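Local coordinates for protein charybdin (Charybdis maritima, PDB 2B7U) that is a ribosome-inactivating protein from a plant, a single chain that combines a mixed beta sheet with a mainly helical part, at residues Asp15-Leu19 / Lys135-Gln139; Arg56-Leu60 / Val71-Asp76; Ile128-Asn134 / Ile159-Met164. All coordinates share one frame. Numbering follows the deposited sequence.

From the N terminus, the edge strand 7-15 runs into the loop 15-19, where contact 1 opens; it closes only at the start of helix 135-147, so most of the sheet lies within its span. Contact 2 is nested inside that loop and joins two neighbouring strands of the mixed sheet as a hairpin. Contact 3 opens at 128-134, just before contact 1 closes, and itself closes on helix 151-170; contacts 1 and 3 therefore cross, and they touch, with Leu138 and Ala137 packed against Val160. Contacts 2 and 3 follow in series, yet they meet where Val71 and Leu60 pack on Val161, bringing sheet and helices together.

Contact 1 (Asp15-Leu19 / Lys135-Gln139); sequences DIERL and KNALQ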
loop_
_atom_site.group_PDB
_atom_site.type_symbol
_atom_site.label_atom_id
_atom_site.label_comp_id
_atom_site.label_asym_id
_atom_site.label_seq_id
_atom_site.Cartn_x
_atom_site.Cartn_y
_atom_site.Cartn_z
ATOM N N ASP A 15 10.928 -10.220 -9.372
ATOM C CA ASP A 15 12.007 -9.668 -10.185
ATOM C C ASP A 15 11.444 -8.716 -11.236
ATOM O O ASP A 15 10.534 -9.068 -11.973
ATOM C CB ASP A 15 12.863 -10.721 -10.863
ATOM C CG ASP A 15 14.150 -10.112 -11.437
ATOM O OD1 ASP A 15 14.136 -9.577 -12.567
ATOM O OD2 ASP A 15 15.189 -10.092 -10.731
ATOM N N ILE A 16 12.033 -7.531 -11.322
ATOM C CA ILE A 16 11.522 -6.451 -12.146
ATOM C C ILE A 16 11.966 -6.543 -13.607
ATOM O O ILE A 16 11.307 -5.977 -14.465
ATOM C CB ILE A 16 11.939 -5.061 -11.549
ATOM C CG1 ILE A 16 11.672 -5.010 -10.048
ATOM C CG2 ILE A 16 11.221 -3.905 -12.245
ATOM C CD1 ILE A 16 10.234 -5.299 -9.698
ATOM N N GLU A 17 13.050 -7.259 -13.906
ATOM C CA GLU A 17 13.624 -7.222 -15.263
ATOM C C GLU A 17 12.691 -7.706 -16.377
ATOM O O GLU A 17 12.565 -7.038 -17.411
ATOM C CB GLU A 17 14.942 -7.990 -15.310
ATOM C CG GLU A 17 15.666 -7.848 -16.634
ATOM C CD GLU A 17 16.941 -8.655 -16.696
ATOM O OE1 GLU A 17 17.321 -9.272 -15.677
ATOM O OE2 GLU A 17 17.558 -8.683 -17.784
ATOM N N ARG A 18 12.041 -8.849 -16.167
ATOM C CA ARG A 18 11.138 -9.447 -17.171
ATOM C C ARG A 18 9.661 -9.071 -16.933
ATOM O O ARG A 18 8.759 -9.643 -17.553
ATOM C CB ARG A 18 11.340 -10.983 -17.221
ATOM C CG ARG A 18 10.317 -11.904 -16.502
ATOM C CD ARG A 18 10.032 -11.505 -15.064
ATOM N NE ARG A 18 8.811 -12.126 -14.531
ATOM C CZ ARG A 18 8.063 -11.600 -13.559
ATOM N NH1 ARG A 18 8.391 -10.431 -13.022
ATOM N NH2 ARG A 18 6.978 -12.234 -13.119
ATOM N N LEU A 19 9.432 -8.106 -16.047
ATOM C CA LEU A 19 8.088 -7.762 -15.586
ATOM C C LEU A 19 7.212 -7.307 -16.760
ATOM O O LEU A 19 7.628 -6.465 -17.557
ATOM C CB LEU A 19 8.171 -6.627 -14.547
ATOM C CG LEU A 19 7.450 -6.709 -13.199
ATOM C CD1 LEU A 19 7.122 -5.300 -12.713
ATOM C CD2 LEU A 19 6.249 -7.563 -13.214
ATOM N N LYS A 135 7.796 0.643 -15.388
ATOM C CA LYS A 135 8.790 -0.378 -15.084
ATOM C C LYS A 135 10.178 0.232 -14.893
ATOM O O LYS A 135 10.923 -0.142 -13.987
ATOM C CB LYS A 135 8.819 -1.415 -16.212
ATOM C CG LYS A 135 9.756 -2.578 -16.018
ATOM C CD LYS A 135 9.625 -3.514 -17.199
ATOM C CE LYS A 135 10.561 -4.696 -17.127
ATOM N NZ LYS A 135 10.313 -5.639 -18.275
ATOM N N ASN A 136 10.525 1.177 -15.759
ATOM C CA ASN A 136 11.808 1.866 -15.630
ATOM C C ASN A 136 11.928 2.570 -14.276
ATOM O O ASN A 136 12.984 2.537 -13.655
ATOM C CB ASN A 136 12.025 2.845 -16.785
ATOM C CG ASN A 136 12.287 2.143 -18.128
ATOM O OD1 ASN A 136 11.932 2.666 -19.178
ATOM N ND2 ASN A 136 12.916 0.977 -18.091
ATOM N N ALA A 137 10.838 3.176 -13.796
ATOM C CA ALA A 137 10.862 3.859 -12.491
ATOM C C ALA A 137 11.018 2.864 -11.343
ATOM O O ALA A 137 11.700 3.141 -10.351
ATOM C CB ALA A 137 9.624 4.712 -12.304
ATOM N N LEU A 138 10.382 1.709 -11.467
ATOM C CA LEU A 138 10.510 0.677 -10.453
ATOM C C LEU A 138 11.930 0.118 -10.428
ATOM O O LEU A 138 12.476 -0.134 -9.377
ATOM C CB LEU A 138 9.473 -0.408 -10.686
ATOM C CG LEU A 138 9.293 -1.443 -9.595
ATOM C CD1 LEU A 138 9.069 -0.798 -8.222
ATOM C CD2 LEU A 138 8.158 -2.373 -10.016
ATOM N N GLN A 139 12.542 -0.043 -11.594
ATOM C CA GLN A 139 13.907 -0.489 -11.667
ATOM C C GLN A 139 14.830 0.496 -10.952
ATOM O O GLN A 139 15.689 0.109 -10.144
ATOM C CB GLN A 139 14.316 -0.648 -13.131
ATOM C CG GLN A 139 13.685 -1.854 -13.818
ATOM C CD GLN A 139 13.933 -1.910 -15.335
ATOM O OE1 GLN A 139 13.438 -2.813 -16.010
ATOM N NE2 GLN A 139 14.683 -0.955 -15.862
HETATM O O HOH W 1 14.244 -4.547 -17.893
#
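All four chi angles of Lys135 are t, so the fully extended chain runs from the first turn of helix 135-147 to the loop after strand 7-15, where NZ donates to Glu17 O (2.8 Å) and Leu19 O (2.9 Å). Those carbonyls belong to a tight piece of backbone: Ile16 to Leu19 form a type I turn, with Leu19 N bonded to Ile16 O at 3.2 Å, and Asp15 OD1 accepts from Glu17 N at 2.9 Å in an Asx turn. Beside the lysine, Ile16 (mm) puts CD1 3.6 Å from CD2 of Leu138 (tp), and Leu19 CD1 lies 4.1 Å from the same CD2. Gln139, chi1 m and chi2 t, brings CG to 3.6 Å from Ile16 CG2, while a water joins its OE1 (2.7 Å) to Glu17 O (3.0 Å). The ammonium group is thus held by neutral backbone carbonyls, so this cross-link depends on the turn's conformation rather than on an acidic side chain.

Contact 2 (Arg56-Leu60 / Val71-Asp76); sequences RGFDL and VRIHRD
Phe58 lays its ring over Ile73: Ile73 CB sits 4.0 Å from the ring centroid, 28° off the normal, a CH-pi contact, and Phe58 CE2 reaches Ile73 CG2 at 3.5 Å. Phe58 takes chi1 p (67°, chi2 101°) and Ile73 is mt. Residues 56-60 and 71-74 are extended, their segment axes within 4.6 Å and N-to-C directions 148° apart, antiparallel. Phe58 and Ile73 form a hydrogen-bonded pair, N to O 2.9 Å both ways; so do Leu60 and Val71 (Leu60 N to Val71 O 2.8 Å, Val71 N to Leu60 O 2.9 Å). Between them lies the non-hydrogen-bonded pair Asp59-Arg72. This antiparallel beta hairpin belongs to the mixed sheet, strand 56-64 also pairing with strand 7-15. Phe58, Leu60, Val71 and Ile73 share the face toward which helix 21-35 packs. On the other, Arg72 binds Asp59 in a two-pronged salt bridge, NE to OD1 2.8 Å and NH2 to OD2 3.1 Å. Past Gly57-His74 the second strand becomes a loop; Arg75 N donates to Arg56 O (2.9 Å), and like charges meet, Arg56 NH2 2.9 Å from Arg75 NH2, two donors not bonded together; Arg56 NH1 bonds Tyr49 OH.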
loop_
_atom_site.group_PDB
_atom_site.type_symbol
_atom_site.label_atom_id
_atom_site.label_comp_id
_atom_site.label_asym_id
_atom_site.label_seq_id
_atom_site.Cartn_x
_atom_site.Cartn_y
_atom_site.Cartn_z
ATOM N N ARG A 56 1.590 -6.842 12.960
ATOM C CA ARG A 56 1.826 -7.923 12.010
ATOM C C ARG A 56 2.339 -7.259 10.751
ATOM O O ARG A 56 1.782 -6.249 10.346
ATOM C CB ARG A 56 0.520 -8.641 11.641
ATOM C CG ARG A 56 -0.186 -9.407 12.767
ATOM C CD ARG A 56 -1.484 -10.103 12.293
ATOM N NE ARG A 56 -1.250 -11.222 11.378
ATOM C CZ ARG A 56 -2.179 -12.092 10.995
ATOM N NH1 ARG A 56 -3.429 -12.005 11.434
ATOM N NH2 ARG A 56 -1.856 -13.072 10.164
ATOM N N GLY A 57 3.354 -7.843 10.122
ATOM C CA GLY A 57 3.861 -7.326 8.856
ATOM C C GLY A 57 4.135 -8.418 7.851
ATOM O O GLY A 57 3.923 -9.599 8.118
ATOM N N PHE A 58 4.587 -8.018 6.673
ATOM C CA PHE A 58 5.093 -8.941 5.669
ATOM C C PHE A 58 6.250 -8.251 4.949
ATOM O O PHE A 58 6.398 -7.035 5.027
ATOM C CB PHE A 58 4.012 -9.362 4.674
ATOM C CG PHE A 58 3.518 -8.258 3.782
ATOM C CD1 PHE A 58 3.979 -8.146 2.480
ATOM C CD2 PHE A 58 2.564 -7.355 4.234
ATOM C CE1 PHE A 58 3.482 -7.149 1.628
ATOM C CE2 PHE A 58 2.077 -6.353 3.405
ATOM C CZ PHE A 58 2.538 -6.246 2.106
ATOM N N ASP A 59 7.073 -9.043 4.278
ATOM C CA ASP A 59 8.193 -8.504 3.515
ATOM C C ASP A 59 7.989 -8.639 2.010
ATOM O O ASP A 59 7.461 -9.651 1.526
ATOM C CB ASP A 59 9.460 -9.238 3.904
ATOM C CG ASP A 59 10.131 -8.672 5.129
ATOM O OD1 ASP A 59 9.663 -7.657 5.703
ATOM O OD2 ASP A 59 11.188 -9.243 5.506
ATOM N N LEU A 60 8.381 -7.590 1.290
ATOM C CA LEU A 60 8.292 -7.521 -0.164
ATOM C C LEU A 60 9.719 -7.387 -0.684
ATOM O O LEU A 60 10.348 -6.365 -0.493
ATOM C CB LEU A 60 7.456 -6.311 -0.586
ATOM C CG LEU A 60 7.461 -5.934 -2.065
ATOM C CD1 LEU A 60 6.907 -7.056 -2.927
ATOM C CD2 LEU A 60 6.706 -4.604 -2.286
ATOM N N VAL A 71 11.349 -4.568 1.494
ATOM C CA VAL A 71 10.526 -3.577 2.180
ATOM C C VAL A 71 9.627 -4.293 3.177
ATOM O O VAL A 71 9.031 -5.313 2.853
ATOM C CB VAL A 71 9.682 -2.752 1.174
ATOM C CG1 VAL A 71 8.934 -1.678 1.885
ATOM C CG2 VAL A 71 10.624 -2.126 0.104
ATOM N N ARG A 72 9.517 -3.751 4.378
ATOM C CA ARG A 72 8.661 -4.350 5.421
ATOM C C ARG A 72 7.421 -3.477 5.549
ATOM O O ARG A 72 7.518 -2.271 5.672
ATOM C CB ARG A 72 9.383 -4.402 6.737
ATOM C CG ARG A 72 8.679 -5.217 7.768
ATOM C CD ARG A 72 9.652 -5.813 8.774
ATOM N NE ARG A 72 10.542 -6.825 8.186
ATOM C CZ ARG A 72 11.547 -7.393 8.845
ATOM N NH1 ARG A 72 11.813 -7.047 10.102
ATOM N NH2 ARG A 72 12.296 -8.304 8.240
ATOM N N ILE A 73 6.264 -4.120 5.444
ATOM C CA ILE A 73 4.975 -3.426 5.358
ATOM C C ILE A 73 4.015 -3.981 6.408
ATOM O O ILE A 73 3.958 -5.185 6.615
ATOM C CB ILE A 73 4.399 -3.642 3.940
ATOM C CG1 ILE A 73 5.375 -3.077 2.895
ATOM C CG2 ILE A 73 3.039 -2.977 3.788
ATOM C CD1 ILE A 73 5.050 -3.390 1.451
ATOM N N HIS A 74 3.211 -3.105 7.009
ATOM C CA HIS A 74 2.160 -3.539 7.933
ATOM C C HIS A 74 1.061 -4.343 7.225
ATOM O O HIS A 74 0.546 -3.924 6.185
ATOM C CB HIS A 74 1.510 -2.338 8.599
ATOM C CG HIS A 74 2.391 -1.631 9.555
ATOM N ND1 HIS A 74 2.469 -1.980 10.884
ATOM C CD2 HIS A 74 3.232 -0.585 9.385
ATOM C CE1 HIS A 74 3.327 -1.175 11.491
ATOM N NE2 HIS A 74 3.793 -0.307 10.604
ATOM N N ARG A 75 0.695 -5.484 7.816
ATOM C CA ARG A 75 -0.252 -6.390 7.186
ATOM C C ARG A 75 -1.678 -5.934 7.395
ATOM O O ARG A 75 -2.561 -6.333 6.634
ATOM C CB ARG A 75 -0.069 -7.822 7.682
ATOM C CG ARG A 75 -0.851 -8.777 6.842
ATOM C CD ARG A 75 -0.738 -10.215 7.267
ATOM N NE ARG A 75 -1.788 -11.011 6.636
ATOM C CZ ARG A 75 -1.874 -12.328 6.751
ATOM N NH1 ARG A 75 -2.869 -12.982 6.156
ATOM N NH2 ARG A 75 -0.950 -12.997 7.437
ATOM N N ASP A 76 -1.907 -5.110 8.407
ATOM C CA ASP A 76 -3.264 -4.668 8.710
ATOM C C ASP A 76 -3.668 -3.389 7.985
ATOM O O ASP A 76 -4.826 -3.203 7.667
ATOM C CB ASP A 76 -3.496 -4.576 10.231
ATOM C CG ASP A 76 -2.495 -3.687 10.936
ATOM O OD1 ASP A 76 -1.473 -3.283 10.325
ATOM O OD2 ASP A 76 -2.718 -3.436 12.134
HETATM O O HOH W 2 0.856 -4.013 11.875
#

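Contact 3 (Ile128-Asn134 / Ile159-Met164); sequences ILDISYN and IVVSQM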
loop_
_atom_site.group_PDB
_atom_site.type_symbol
_atom_site.label_atom_id
_atom_site.label_comp_id
_atom_site.label_asym_id
_atom_site.label_seq_id
_atom_site.Cartn_x
_atom_site.Cartn_y
_atom_site.Cartn_z
ATOM N N ILE A 128 3.800 13.666 -5.482
ATOM C CA ILE A 128 3.400 12.302 -5.848
ATOM C C ILE A 128 2.938 12.246 -7.307
ATOM O O ILE A 128 3.255 11.300 -8.027
ATOM C CB ILE A 128 2.303 11.735 -4.882
ATOM C CG1 ILE A 128 2.945 10.937 -3.744
ATOM C CG2 ILE A 128 1.335 10.774 -5.573
ATOM C CD1 ILE A 128 3.924 11.693 -2.951
ATOM N N LEU A 129 2.222 13.274 -7.743
ATOM C CA LEU A 129 1.688 13.318 -9.095
ATOM C C LEU A 129 2.733 13.636 -10.166
ATOM O O LEU A 129 2.426 13.534 -11.354
ATOM C CB LEU A 129 0.525 14.316 -9.176
ATOM C CG LEU A 129 -0.702 13.963 -8.325
ATOM C CD1 LEU A 129 -1.805 15.001 -8.511
ATOM C CD2 LEU A 129 -1.252 12.560 -8.627
ATOM N N ASP A 130 3.955 13.999 -9.762
ATOM C CA ASP A 130 5.003 14.382 -10.712
ATOM C C ASP A 130 6.072 13.300 -10.829
ATOM O O ASP A 130 7.111 13.497 -11.475
ATOM C CB ASP A 130 5.628 15.719 -10.295
ATOM C CG ASP A 130 4.705 16.913 -10.564
ATOM O OD1 ASP A 130 3.850 16.847 -11.485
ATOM O OD2 ASP A 130 4.841 17.942 -9.857
ATOM N N ILE A 131 5.813 12.161 -10.194
ATOM C CA ILE A 131 6.720 11.024 -10.194
ATOM C C ILE A 131 6.218 9.982 -11.187
ATOM O O ILE A 131 5.011 9.792 -11.344
ATOM C CB ILE A 131 6.808 10.432 -8.764
ATOM C CG1 ILE A 131 7.541 11.414 -7.847
ATOM C CG2 ILE A 131 7.485 9.057 -8.753
ATOM C CD1 ILE A 131 7.491 11.067 -6.389
ATOM N N SER A 132 7.144 9.294 -11.851
ATOM C CA SER A 132 6.758 8.295 -12.841
ATOM C C SER A 132 6.670 6.928 -12.207
ATOM O O SER A 132 7.485 6.589 -11.346
ATOM C CB SER A 132 7.761 8.251 -14.002
ATOM O OG SER A 132 7.371 7.248 -14.933
ATOM N N TYR A 133 5.675 6.139 -12.645
ATOM C CA TYR A 133 5.384 4.831 -12.053
ATOM C C TYR A 133 5.345 3.717 -13.086
ATOM O O TYR A 133 4.417 2.914 -13.120
ATOM C CB TYR A 133 4.051 4.872 -11.322
ATOM C CG TYR A 133 4.002 5.928 -10.266
ATOM C CD1 TYR A 133 3.214 7.061 -10.415
ATOM C CD2 TYR A 133 4.719 5.788 -9.100
ATOM C CE1 TYR A 133 3.176 8.020 -9.427
ATOM C CE2 TYR A 133 4.673 6.735 -8.114
ATOM C CZ TYR A 133 3.892 7.850 -8.275
ATOM O OH TYR A 133 3.874 8.801 -7.294
ATOM N N ASN A 134 6.333 3.689 -13.964
ATOM C CA ASN A 134 6.417 2.613 -14.938
ATOM C C ASN A 134 7.509 1.611 -14.524
ATOM O O ASN A 134 8.097 1.716 -13.445
ATOM C CB ASN A 134 6.600 3.168 -16.351
ATOM C CG ASN A 134 7.886 3.925 -16.534
ATOM O OD1 ASN A 134 8.738 3.973 -15.647
ATOM N ND2 ASN A 134 8.049 4.514 -17.720
ATOM N N ILE A 159 8.119 6.237 -2.444
ATOM C CA ILE A 159 6.859 6.626 -3.060
ATOM C C ILE A 159 6.510 5.668 -4.210
ATOM O O ILE A 159 5.383 5.198 -4.320
ATOM C CB ILE A 159 6.882 8.074 -3.578
ATOM C CG1 ILE A 159 7.008 9.034 -2.410
ATOM C CG2 ILE A 159 5.641 8.368 -4.373
ATOM C CD1 ILE A 159 7.395 10.417 -2.767
ATOM N N VAL A 160 7.492 5.385 -5.065
ATOM C CA VAL A 160 7.233 4.495 -6.181
ATOM C C VAL A 160 6.805 3.103 -5.684
ATOM O O VAL A 160 5.819 2.525 -6.161
ATOM C CB VAL A 160 8.480 4.403 -7.115
ATOM C CG1 VAL A 160 8.302 3.316 -8.127
ATOM C CG2 VAL A 160 8.700 5.742 -7.792
ATOM N N VAL A 161 7.526 2.553 -4.708
ATOM C CA VAL A 161 7.149 1.257 -4.174
ATOM C C VAL A 161 5.762 1.295 -3.504
ATOM O O VAL A 161 4.903 0.426 -3.735
ATOM C CB VAL A 161 8.206 0.749 -3.194
ATOM C CG1 VAL A 161 7.688 -0.468 -2.442
ATOM C CG2 VAL A 161 9.521 0.470 -3.925
ATOM N N SER A 162 5.508 2.309 -2.698
ATOM C CA SER A 162 4.203 2.442 -2.041
ATOM C C SER A 162 3.076 2.521 -3.066
ATOM O O SER A 162 2.033 1.877 -2.883
ATOM C CB SER A 162 4.185 3.662 -1.135
ATOM O OG SER A 162 2.981 3.693 -0.375
ATOM N N GLN A 163 3.242 3.318 -4.121
ATOM C CA GLN A 163 2.201 3.466 -5.120
ATOM C C GLN A 163 1.997 2.169 -5.881
ATOM O O GLN A 163 0.875 1.669 -6.020
ATOM C CB GLN A 163 2.510 4.603 -6.072
ATOM C CG GLN A 163 2.421 5.976 -5.457
ATOM C CD GLN A 163 0.999 6.382 -5.199
ATOM O OE1 GLN A 163 0.083 5.941 -5.895
ATOM N NE2 GLN A 163 0.785 7.208 -4.165
ATOM N N MET A 164 3.080 1.588 -6.366
ATOM C CA MET A 164 2.934 0.442 -7.247
ATOM C C MET A 164 2.633 -0.875 -6.574
ATOM O O MET A 164 2.194 -1.820 -7.246
ATOM C CB MET A 164 4.172 0.317 -8.152
ATOM C CG MET A 164 4.364 1.534 -8.990
ATOM S SD MET A 164 5.734 1.434 -10.190
ATOM C CE MET A 164 5.019 0.356 -11.430
#
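Start at Ile128, in a short 3-10 segment, where CD1 meets Ile159 CD1 at 3.7 Å and CG2 lies 3.9 Å from Gln163 NE2. The chain then turns away and comes back at Ile131 (mt), which spans two helix residues: its CD1 is 3.7 Å from Ile159 CD1 and its CG2 3.7 Å from Val160 CG2. Tyr133 follows, its ring edge at Val160: CE2 lies 3.9 Å from Val160 CA and 3.6 Å from Gln163 CG, while OH, 3.4 Å from Ile159 CG2, donates to Ile128 O (2.7 Å), tying the loop's ends together. The Tyr133 carbonyl O is 3.1 Å from Met164 CE. Asn134 closes the segment as the N-cap of helix 135-147, its OD1 accepting from Ala137 N. No hydrogen bond joins 128-134 to 159-164; the contact is mostly apolar packing. The loop links helices 117-124 and 135-147 across the flank of helix 151-170, with Ile128 resting on Tyr117 and Ala121, and Gln163 bonded to Glu199 of helix 192-199.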